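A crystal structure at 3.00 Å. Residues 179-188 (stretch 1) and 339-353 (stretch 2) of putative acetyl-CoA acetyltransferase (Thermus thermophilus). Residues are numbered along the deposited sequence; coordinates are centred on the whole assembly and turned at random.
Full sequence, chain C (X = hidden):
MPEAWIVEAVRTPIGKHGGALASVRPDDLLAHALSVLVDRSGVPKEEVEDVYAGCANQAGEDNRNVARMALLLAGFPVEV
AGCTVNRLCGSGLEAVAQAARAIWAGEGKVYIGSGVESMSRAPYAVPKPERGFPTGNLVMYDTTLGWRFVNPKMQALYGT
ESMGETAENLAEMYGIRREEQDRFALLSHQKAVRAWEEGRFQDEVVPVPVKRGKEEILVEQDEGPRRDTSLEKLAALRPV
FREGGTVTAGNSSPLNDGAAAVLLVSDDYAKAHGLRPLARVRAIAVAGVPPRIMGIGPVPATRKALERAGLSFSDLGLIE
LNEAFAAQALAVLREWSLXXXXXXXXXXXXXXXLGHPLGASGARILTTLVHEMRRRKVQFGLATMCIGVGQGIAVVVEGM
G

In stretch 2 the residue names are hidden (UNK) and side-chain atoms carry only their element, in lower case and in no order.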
# COMPACT_ATOMS: atom_id res chain seq x y z
N GLU C 179 10.43 -39.16 11.65
CA GLU C 179 9.40 -40.17 11.86
C GLU C 179 8.65 -39.94 13.17
O GLU C 179 7.44 -40.16 13.26
CB GLU C 179 9.99 -41.59 11.84
CG GLU C 179 11.50 -41.72 12.07
CD GLU C 179 12.33 -41.35 10.84
OE1 GLU C 179 11.98 -41.79 9.71
OE2 GLU C 179 13.34 -40.63 10.99
N GLU C 180 9.38 -39.49 14.17
CA GLU C 180 8.82 -39.21 15.48
C GLU C 180 7.85 -38.03 15.34
O GLU C 180 6.70 -38.13 15.75
CB GLU C 180 9.96 -38.83 16.43
CG GLU C 180 9.79 -39.12 17.91
CD GLU C 180 10.97 -38.60 18.72
OE1 GLU C 180 12.09 -38.48 18.14
OE2 GLU C 180 10.79 -38.31 19.93
N GLN C 181 8.31 -36.94 14.75
CA GLN C 181 7.50 -35.74 14.56
C GLN C 181 6.19 -36.01 13.84
O GLN C 181 5.14 -35.60 14.31
CB GLN C 181 8.25 -34.65 13.78
CG GLN C 181 9.47 -34.02 14.49
CD GLN C 181 9.99 -32.76 13.79
OE1 GLN C 181 9.24 -31.81 13.55
NE2 GLN C 181 11.28 -32.76 13.46
N ASP C 182 6.25 -36.70 12.70
CA ASP C 182 5.03 -37.00 11.96
C ASP C 182 4.12 -37.95 12.75
O ASP C 182 2.90 -37.86 12.66
CB ASP C 182 5.37 -37.62 10.61
CG ASP C 182 6.21 -36.70 9.73
OD1 ASP C 182 5.91 -35.49 9.66
OD2 ASP C 182 7.17 -37.21 9.11
N ARG C 183 4.71 -38.86 13.50
CA ARG C 183 3.95 -39.81 14.29
C ARG C 183 3.15 -39.00 15.31
O ARG C 183 1.96 -39.24 15.53
CB ARG C 183 4.90 -40.78 15.00
CG ARG C 183 4.29 -42.08 15.48
CD ARG C 183 5.33 -42.87 16.27
NE ARG C 183 6.56 -43.08 15.50
CZ ARG C 183 7.78 -42.77 15.93
NH1 ARG C 183 7.94 -42.22 17.13
NH2 ARG C 183 8.85 -43.00 15.17
N PHE C 184 3.81 -38.03 15.94
CA PHE C 184 3.15 -37.19 16.93
C PHE C 184 1.99 -36.44 16.30
O PHE C 184 0.93 -36.32 16.91
CB PHE C 184 4.13 -36.19 17.53
CG PHE C 184 3.48 -35.19 18.43
CD1 PHE C 184 2.80 -34.10 17.91
CD2 PHE C 184 3.53 -35.35 19.81
CE1 PHE C 184 2.18 -33.17 18.74
CE2 PHE C 184 2.91 -34.43 20.66
CZ PHE C 184 2.24 -33.34 20.12
N ALA C 185 2.20 -35.95 15.08
CA ALA C 185 1.17 -35.21 14.36
C ALA C 185 -0.02 -36.10 14.00
O ALA C 185 -1.17 -35.68 14.14
CB ALA C 185 1.76 -34.59 13.09
N LEU C 186 0.25 -37.32 13.55
CA LEU C 186 -0.83 -38.23 13.19
C LEU C 186 -1.74 -38.45 14.38
O LEU C 186 -2.96 -38.58 14.21
CB LEU C 186 -0.26 -39.58 12.72
CG LEU C 186 -1.27 -40.66 12.34
CD1 LEU C 186 -2.16 -40.19 11.20
CD2 LEU C 186 -0.53 -41.93 11.95
N LEU C 187 -1.16 -38.51 15.59
CA LEU C 187 -1.95 -38.72 16.80
C LEU C 187 -2.85 -37.54 17.09
O LEU C 187 -3.99 -37.73 17.51
CB LEU C 187 -1.07 -38.94 18.02
CG LEU C 187 -0.39 -40.28 18.23
CD1 LEU C 187 -0.08 -40.38 19.72
CD2 LEU C 187 -1.27 -41.43 17.78
N SER C 188 -2.33 -36.33 16.90
CA SER C 188 -3.10 -35.13 17.16
C SER C 188 -4.39 -35.18 16.36
O SER C 188 -5.46 -34.88 16.88
CB SER C 188 -2.31 -33.88 16.79
OG SER C 188 -3.09 -32.72 16.97
N UNK C 339 5.99 -39.68 27.34
CA UNK C 339 5.79 -40.25 26.01
C UNK C 339 4.59 -39.58 25.36
O UNK C 339 3.62 -39.27 26.04
c UNK C 339 5.53 -41.75 26.11
o UNK C 339 5.19 -42.29 24.85
N UNK C 340 4.65 -39.35 24.05
CA UNK C 340 3.54 -38.72 23.35
C UNK C 340 2.30 -39.60 23.42
O UNK C 340 1.23 -39.21 22.97
c UNK C 340 3.41 -39.85 18.59
s UNK C 340 4.84 -39.26 19.44
c UNK C 340 4.36 -39.66 21.13
c UNK C 340 3.90 -38.44 21.90
N UNK C 341 2.46 -40.79 24.01
CA UNK C 341 1.34 -41.72 24.15
C UNK C 341 0.60 -41.51 25.48
O UNK C 341 -0.46 -42.09 25.71
o UNK C 341 3.11 -43.34 20.66
o UNK C 341 1.04 -43.39 21.48
c UNK C 341 1.84 -43.16 24.11
c UNK C 341 2.86 -43.48 23.03
c UNK C 341 2.29 -43.40 21.62
N UNK C 342 1.16 -40.68 26.36
CA UNK C 342 0.55 -40.43 27.66
C UNK C 342 -0.92 -40.05 27.51
O UNK C 342 -1.26 -39.10 26.79
c UNK C 342 1.31 -39.33 28.42
o UNK C 342 1.98 -39.48 30.72
c UNK C 342 1.02 -39.34 29.93
o UNK C 342 -0.17 -39.22 30.32
N UNK C 343 -1.79 -40.79 28.18
CA UNK C 343 -3.22 -40.55 28.11
C UNK C 343 -3.67 -39.21 28.67
O UNK C 343 -4.80 -38.79 28.45
c UNK C 343 -4.16 -42.91 27.87
c UNK C 343 -3.97 -41.69 28.80
n UNK C 343 -3.76 -45.28 28.30
o UNK C 343 -5.41 -44.25 29.45
c UNK C 343 -4.49 -44.21 28.61
N UNK C 344 -2.79 -38.53 29.40
CA UNK C 344 -3.11 -37.23 29.97
C UNK C 344 -2.88 -36.09 28.96
O UNK C 344 -3.55 -35.06 29.02
c UNK C 344 -2.44 -37.87 32.41
c UNK C 344 -2.22 -36.96 31.21
n UNK C 344 -0.07 -38.06 33.07
c UNK C 344 -1.39 -37.60 33.48
c UNK C 344 1.08 -37.66 33.61
n UNK C 344 1.08 -36.77 34.59
n UNK C 344 2.23 -38.16 33.18
N UNK C 345 -1.95 -36.30 28.04
CA UNK C 345 -1.57 -35.31 27.04
C UNK C 345 -2.59 -35.06 25.94
O UNK C 345 -3.01 -35.99 25.26
c UNK C 345 0.51 -34.74 25.52
c UNK C 345 1.96 -35.18 25.44
c UNK C 345 0.41 -33.32 26.06
c UNK C 345 -0.24 -35.71 26.43
N UNK C 346 -2.97 -33.79 25.76
CA UNK C 346 -3.94 -33.38 24.75
C UNK C 346 -4.84 -34.55 24.36
O UNK C 346 -4.75 -35.09 23.25
n UNK C 346 -1.03 -31.83 23.44
o UNK C 346 -2.64 -30.70 24.51
c UNK C 346 -3.23 -32.82 23.52
c UNK C 346 -2.27 -31.69 23.87
N UNK C 347 -5.74 -34.94 25.26
CA UNK C 347 -6.67 -36.04 25.06
C UNK C 347 -7.58 -35.92 23.85
O UNK C 347 -7.90 -36.92 23.21
c UNK C 347 -7.43 -36.07 26.38
c UNK C 347 -7.50 -34.64 26.74
c UNK C 347 -6.10 -34.17 26.47
N UNK C 348 -7.98 -34.70 23.51
CA UNK C 348 -8.88 -34.54 22.36
C UNK C 348 -8.22 -33.90 21.15
O UNK C 348 -8.90 -33.36 20.27
n UNK C 348 -11.05 -33.60 24.98
c UNK C 348 -10.10 -33.73 22.78
o UNK C 348 -11.22 -35.53 23.87
c UNK C 348 -10.84 -34.36 23.93
N UNK C 349 -6.90 -33.99 21.08
CA UNK C 349 -6.19 -33.41 19.96
C UNK C 349 -5.50 -32.10 20.32
O UNK C 349 -5.81 -31.46 21.34
N UNK C 350 -4.54 -31.72 19.48
CA UNK C 350 -3.79 -30.50 19.70
C UNK C 350 -3.89 -29.55 18.54
O UNK C 350 -4.56 -29.83 17.54
N UNK C 351 -3.22 -28.42 18.66
CA UNK C 351 -3.25 -27.40 17.62
C UNK C 351 -2.88 -27.89 16.23
O UNK C 351 -3.41 -27.37 15.25
c UNK C 351 -2.35 -26.25 18.01
N UNK C 352 -1.99 -28.87 16.13
CA UNK C 352 -1.61 -29.36 14.80
C UNK C 352 -2.83 -29.79 13.98
O UNK C 352 -2.89 -29.56 12.78
c UNK C 352 1.75 -31.15 15.64
c UNK C 352 0.67 -30.08 15.55
c UNK C 352 -0.63 -30.53 14.87
c UNK C 352 -0.30 -31.01 13.47
N UNK C 353 -3.81 -30.39 14.65
CA UNK C 353 -5.02 -30.83 13.97
C UNK C 353 -6.20 -29.87 14.18
O UNK C 353 -7.03 -29.71 13.28
c UNK C 353 -5.41 -32.22 14.46

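Position 339 carries one carbon and then one oxygen, out of reach of stretch 1; this is a hydroxymethyl group, hence S339. Position 340 has an unbranched chain of two carbons, a sulfur and a terminal carbon. The thioether chain identifies M340; its SD lies 3.7 Å from F184 CB and its CE 3.1 Å from F184 CA. Position 341 shows three carbons, the third bearing two oxygens, one of them 3.7 Å from L187 CD1. A carboxylate at that chain length gives E341.

Position 342 has two carbons, the second with two oxygens, and no contact with stretch 1: D342. Position 343 has three carbons ending in one oxygen and one nitrogen, also distant: Q343. At 344, three carbons lead to a nitrogen and then to a carbon bearing two more nitrogens, a guanidinium, which identifies R344; its NH2 forms a salt bridge with D342 OD2 at 2.8 Å. Position 345 has four carbons forked at the second, giving L345, and its side chain makes no contact with stretch 1.

Position 346 has two carbons, the second carrying one oxygen and one nitrogen: N346. At 347 three carbons close a ring onto the backbone nitrogen, so it is P347. Position 348 repeats the pattern of N346 and is N348. Position 349 has no side-chain atoms: G349. An ideal CB would sit 3.1 Å from S188 O and, at phi/psi 104/162, would be jammed against the preceding carbonyl. Position 350 is likewise bare, G350, at the N-cap position; its N donates to S188 OG at 3.1 Å.

Position 351 has a single carbon, pointing away: A351. Position 352 has four carbons forked at the first, with one arm two carbons long, so it is I352; its CD1 lies 3.7 Å from F184 CE1 and its CG2 4.1 Å from A185 CB. Position 353 has one carbon, 3.5 Å from S188 OG: A353.

The contact buries 573 Å², summed over both sides, and combines apolar packing with a polar anchor. M340 reaches the helix at F184 and L187, its SD 5.4 Å from the centroid of the F184 ring and 79° off the normal, therefore at the ring edge. At S188, OG accepts from G350 N and, weakly, from A353 N (3.4 Å, 131°), tying the helix to the first turn of the helix in stretch 2. The bare G349 lets the backbones close to 4.5 Å between S188 CA and G349 CA.

Stretch 2 (339-353) SMEDQRLNPNGGAIA
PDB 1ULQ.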